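PDB 6JS9: hypothetical membrane protein from Corynebacterium glutamicum, which binds heme through this N-terminal domain of HtaA and probably hands it on within the corynebacterial heme-uptake machinery. Local coordinates for residues Gln144-Leu155 against Glu171-Ile182. Numbering follows the deposited sequence. Where two conformers were deposited one is given.
Sequences QDSIDLSGTTDL and EALDPTGGSLTI
Ile147 and Leu180 form a hydrogen-bonded antiparallel pair in the beta sheet of this HtaA domain, each backbone N donating to the other's O over 2.9 Å. Strand 146-148 runs at 163° to strand 177-182. The first strand is interrupted at Leu149 and Ser150, although Leu149 N still donates to Gly178 O, and the register shifts by one residue between Gly151 and Asp154. At the interruption Asp148 makes an Asx turn: its OD1 accepts from Ser150 N and, on the syn side, from Ser150 OG at 2.8 Å, bracing the bend from within 144-155.

Thr153 suits the shifted region because it offers both a polar and an apolar branch. Its CB lies 3.5 Å from Asp174 O. With chi1 at 68°, OG1 sits between the backbone N and carbonyl carbon and donates to Asp174 O over 2.7 Å, from above the carbonyl plane; Trp15 NE1 grips the same oxygen. The methyl CG2 also lies near Asp174 O and meets CG2 of Thr176 at 3.6 Å.

Leucines serve the interior. Leu149 CD1 packs 3.8 Å from Leu180 CG, backed by Met94 and Phe96 of strand 82-97, while Leu155 CB rests against Leu173 CD1. Leu155 also touches the heme-binding Tyr167, and the side chain of Glu171, its carboxylate held by Arg18 and Glu168 N, lies about 6 Å from the heme at the nearest atoms. Thr176 bridges the interruption: its backbone pairs with Gly151, and its OG1 donates to Leu149 O over 2.7 Å, nearly along the C=O axis at 165°.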
loop_
_atom_site.group_PDB
_atom_site.type_symbol
_atom_site.label_atom_id
_atom_site.label_comp_id
_atom_site.label_asym_id
_atom_site.label_seq_id
_atom_site.Cartn_x
_atom_site.Cartn_y
_atom_site.Cartn_z
ATOM N N GLN A 144 24.562 0.788 1.161
ATOM C CA GLN A 144 24.846 -0.454 0.465
ATOM C C GLN A 144 24.186 -0.442 -0.909
ATOM O O GLN A 144 23.435 0.471 -1.262
ATOM C CB GLN A 144 24.395 -1.664 1.292
ATOM C CG GLN A 144 25.105 -1.805 2.647
ATOM C CD GLN A 144 26.590 -2.173 2.542
ATOM O OE1 GLN A 144 27.376 -1.496 1.876
ATOM N NE2 GLN A 144 26.975 -3.249 3.219
ATOM N N ASP A 145 24.493 -1.465 -1.699
ATOM C CA ASP A 145 24.037 -1.507 -3.079
ATOM C C ASP A 145 22.586 -1.955 -3.211
ATOM O O ASP A 145 22.005 -1.815 -4.295
ATOM C CB ASP A 145 24.958 -2.418 -3.901
ATOM C CG ASP A 145 26.409 -1.930 -3.904
ATOM O OD1 ASP A 145 26.623 -0.700 -3.779
ATOM O OD2 ASP A 145 27.332 -2.770 -4.030
ATOM N N SER A 146 21.974 -2.460 -2.141
ATOM C CA SER A 146 20.597 -2.917 -2.233
ATOM C C SER A 146 19.922 -2.840 -0.872
ATOM O O SER A 146 20.575 -2.785 0.173
ATOM C CB SER A 146 20.519 -4.343 -2.778
ATOM O OG SER A 146 21.306 -5.200 -1.980
ATOM N N ILE A 147 18.595 -2.828 -0.903
ATOM C CA ILE A 147 17.776 -2.862 0.301
ATOM C C ILE A 147 16.725 -3.952 0.119
ATOM O O ILE A 147 15.949 -3.924 -0.845
ATOM C CB ILE A 147 17.121 -1.503 0.592
ATOM C CG1 ILE A 147 18.181 -0.486 1.011
ATOM C CG2 ILE A 147 16.020 -1.642 1.667
ATOM C CD1 ILE A 147 17.698 0.946 1.017
ATOM N N ASP A 148 16.715 -4.921 1.029
ATOM C CA ASP A 148 15.727 -5.987 1.009
ATOM C C ASP A 148 14.440 -5.475 1.655
ATOM O O ASP A 148 14.447 -5.061 2.821
ATOM C CB ASP A 148 16.280 -7.210 1.738
ATOM C CG ASP A 148 15.380 -8.428 1.621
ATOM O OD1 ASP A 148 14.256 -8.305 1.091
ATOM O OD2 ASP A 148 15.805 -9.514 2.067
ATOM N N LEU A 149 13.348 -5.481 0.894
ATOM C CA LEU A 149 12.053 -4.988 1.359
ATOM C C LEU A 149 11.226 -6.049 2.072
ATOM O O LEU A 149 10.087 -5.763 2.470
ATOM C CB LEU A 149 11.255 -4.416 0.179
ATOM C CG LEU A 149 11.906 -3.244 -0.571
ATOM C CD1 LEU A 149 11.074 -2.799 -1.757
ATOM C CD2 LEU A 149 12.178 -2.059 0.348
ATOM N N SER A 150 11.769 -7.253 2.257
ATOM C CA SER A 150 11.014 -8.345 2.863
ATOM C C SER A 150 10.796 -8.114 4.357
ATOM O O SER A 150 11.742 -7.803 5.096
ATOM C CB SER A 150 11.742 -9.667 2.639
ATOM O OG SER A 150 11.933 -9.902 1.256
ATOM N N GLY A 151 9.549 -8.275 4.797
ATOM C CA GLY A 151 9.210 -8.120 6.202
ATOM C C GLY A 151 7.724 -8.343 6.425
ATOM O O GLY A 151 6.958 -8.588 5.487
ATOM N N THR A 152 7.327 -8.270 7.695
ATOM C CA THR A 152 5.939 -8.430 8.103
ATOM C C THR A 152 5.322 -7.062 8.373
ATOM O O THR A 152 6.029 -6.091 8.666
ATOM C CB THR A 152 5.834 -9.306 9.354
ATOM O OG1 THR A 152 6.635 -8.740 10.398
ATOM C CG2 THR A 152 6.309 -10.718 9.059
ATOM N N THR A 153 3.987 -6.994 8.272
ATOM C CA THR A 153 3.266 -5.728 8.284
ATOM C C THR A 153 2.093 -5.775 9.249
ATOM O O THR A 153 1.396 -6.790 9.338
ATOM C CB THR A 153 2.727 -5.368 6.900
ATOM O OG1 THR A 153 1.699 -6.303 6.544
ATOM C CG2 THR A 153 3.829 -5.419 5.858
ATOM N N ASP A 154 1.878 -4.650 9.939
ATOM C CA ASP A 154 0.761 -4.421 10.850
ATOM C C ASP A 154 -0.037 -3.215 10.377
ATOM O O ASP A 154 0.539 -2.158 10.095
ATOM C CB ASP A 154 1.237 -4.144 12.282
ATOM C CG ASP A 154 1.794 -5.368 12.959
ATOM O OD1 ASP A 154 1.566 -6.488 12.449
ATOM O OD2 ASP A 154 2.464 -5.205 14.004
ATOM N N LEU A 155 -1.358 -3.365 10.351
ATOM C CA LEU A 155 -2.263 -2.276 10.001
ATOM C C LEU A 155 -2.360 -1.247 11.124
ATOM O O LEU A 155 -2.437 -1.592 12.308
ATOM C CB LEU A 155 -3.655 -2.850 9.697
ATOM C CG LEU A 155 -4.783 -1.890 9.338
ATOM C CD1 LEU A 155 -4.519 -1.277 7.973
ATOM C CD2 LEU A 155 -6.103 -2.603 9.369
ATOM N N GLU A 171 -3.700 -5.304 13.023
ATOM C CA GLU A 171 -3.907 -6.563 12.328
ATOM C C GLU A 171 -2.819 -6.794 11.290
ATOM O O GLU A 171 -2.357 -5.861 10.626
ATOM C CB GLU A 171 -5.273 -6.594 11.658
ATOM C CG GLU A 171 -5.775 -8.006 11.484
ATOM C CD GLU A 171 -7.288 -8.105 11.463
ATOM O OE1 GLU A 171 -7.968 -7.429 12.271
ATOM O OE2 GLU A 171 -7.795 -8.871 10.623
ATOM N N ALA A 172 -2.405 -8.052 11.161
ATOM C CA ALA A 172 -1.409 -8.401 10.162
ATOM C C ALA A 172 -1.986 -8.230 8.764
ATOM O O ALA A 172 -3.161 -8.523 8.515
ATOM C CB ALA A 172 -0.928 -9.836 10.361
ATOM N N LEU A 173 -1.162 -7.730 7.862
ATOM C CA LEU A 173 -1.495 -7.625 6.456
ATOM C C LEU A 173 -0.554 -8.557 5.699
ATOM O O LEU A 173 0.135 -9.380 6.308
ATOM C CB LEU A 173 -1.410 -6.164 6.000
ATOM C CG LEU A 173 -2.288 -5.131 6.722
ATOM C CD1 LEU A 173 -1.900 -3.715 6.266
ATOM C CD2 LEU A 173 -3.818 -5.391 6.537
ATOM N N ASP A 174 -0.552 -8.468 4.371
ATOM C CA ASP A 174 0.392 -9.268 3.610
ATOM C C ASP A 174 1.805 -8.843 4.002
ATOM O O ASP A 174 2.035 -7.662 4.289
ATOM C CB ASP A 174 0.215 -9.078 2.099
ATOM C CG ASP A 174 -0.941 -9.888 1.518
ATOM O OD1 ASP A 174 -1.591 -10.647 2.254
ATOM O OD2 ASP A 174 -1.180 -9.764 0.299
ATOM N N PRO A 175 2.759 -9.766 4.057
ATOM C CA PRO A 175 4.152 -9.353 4.235
ATOM C C PRO A 175 4.638 -8.569 3.024
ATOM O O PRO A 175 4.143 -8.732 1.906
ATOM C CB PRO A 175 4.900 -10.681 4.391
ATOM C CG PRO A 175 3.987 -11.713 3.809
ATOM C CD PRO A 175 2.606 -11.230 4.090
ATOM N N THR A 176 5.609 -7.688 3.253
ATOM C CA THR A 176 6.218 -6.992 2.131
ATOM C C THR A 176 7.314 -7.855 1.525
ATOM O O THR A 176 7.910 -8.699 2.194
ATOM C CB THR A 176 6.783 -5.628 2.549
ATOM O OG1 THR A 176 7.638 -5.781 3.686
ATOM C CG2 THR A 176 5.654 -4.654 2.894
ATOM N N GLY A 177 7.556 -7.650 0.233
ATOM C CA GLY A 177 8.567 -8.402 -0.477
ATOM C C GLY A 177 9.251 -7.540 -1.514
ATOM O O GLY A 177 8.841 -6.407 -1.794
ATOM N N GLY A 178 10.316 -8.095 -2.073
ATOM C CA GLY A 178 11.075 -7.436 -3.112
ATOM C C GLY A 178 12.386 -6.877 -2.603
ATOM O O GLY A 178 12.867 -7.206 -1.516
ATOM N N SER A 179 12.962 -5.993 -3.415
ATOM C CA SER A 179 14.250 -5.391 -3.109
ATOM C C SER A 179 14.458 -4.201 -4.028
ATOM O O SER A 179 13.900 -4.143 -5.125
ATOM C CB SER A 179 15.397 -6.395 -3.278
ATOM O OG SER A 179 15.688 -6.593 -4.649
ATOM N N LEU A 180 15.291 -3.264 -3.576
ATOM C CA LEU A 180 15.704 -2.123 -4.379
ATOM C C LEU A 180 17.224 -2.137 -4.562
ATOM O O LEU A 180 17.971 -2.568 -3.679
ATOM C CB LEU A 180 15.264 -0.793 -3.721
ATOM C CG LEU A 180 13.792 -0.595 -3.337
ATOM C CD1 LEU A 180 13.599 0.694 -2.538
ATOM C CD2 LEU A 180 12.880 -0.619 -4.564
ATOM N N THR A 181 17.681 -1.673 -5.720
ATOM C CA THR A 181 19.091 -1.376 -5.929
ATOM C C THR A 181 19.299 0.132 -5.786
ATOM O O THR A 181 18.495 0.930 -6.282
ATOM C CB THR A 181 19.564 -1.874 -7.299
ATOM O OG1 THR A 181 18.955 -1.100 -8.335
ATOM C CG2 THR A 181 19.169 -3.329 -7.506
ATOM N N ILE A 182 20.349 0.516 -5.061
ATOM C CA ILE A 182 20.657 1.914 -4.778
ATOM C C ILE A 182 21.969 2.249 -5.464
ATOM O O ILE A 182 22.898 1.437 -5.449
ATOM C CB ILE A 182 20.769 2.172 -3.266
ATOM C CG1 ILE A 182 19.594 1.531 -2.519
ATOM C CG2 ILE A 182 20.900 3.673 -2.986
ATOM C CD1 ILE A 182 18.218 2.017 -2.956
#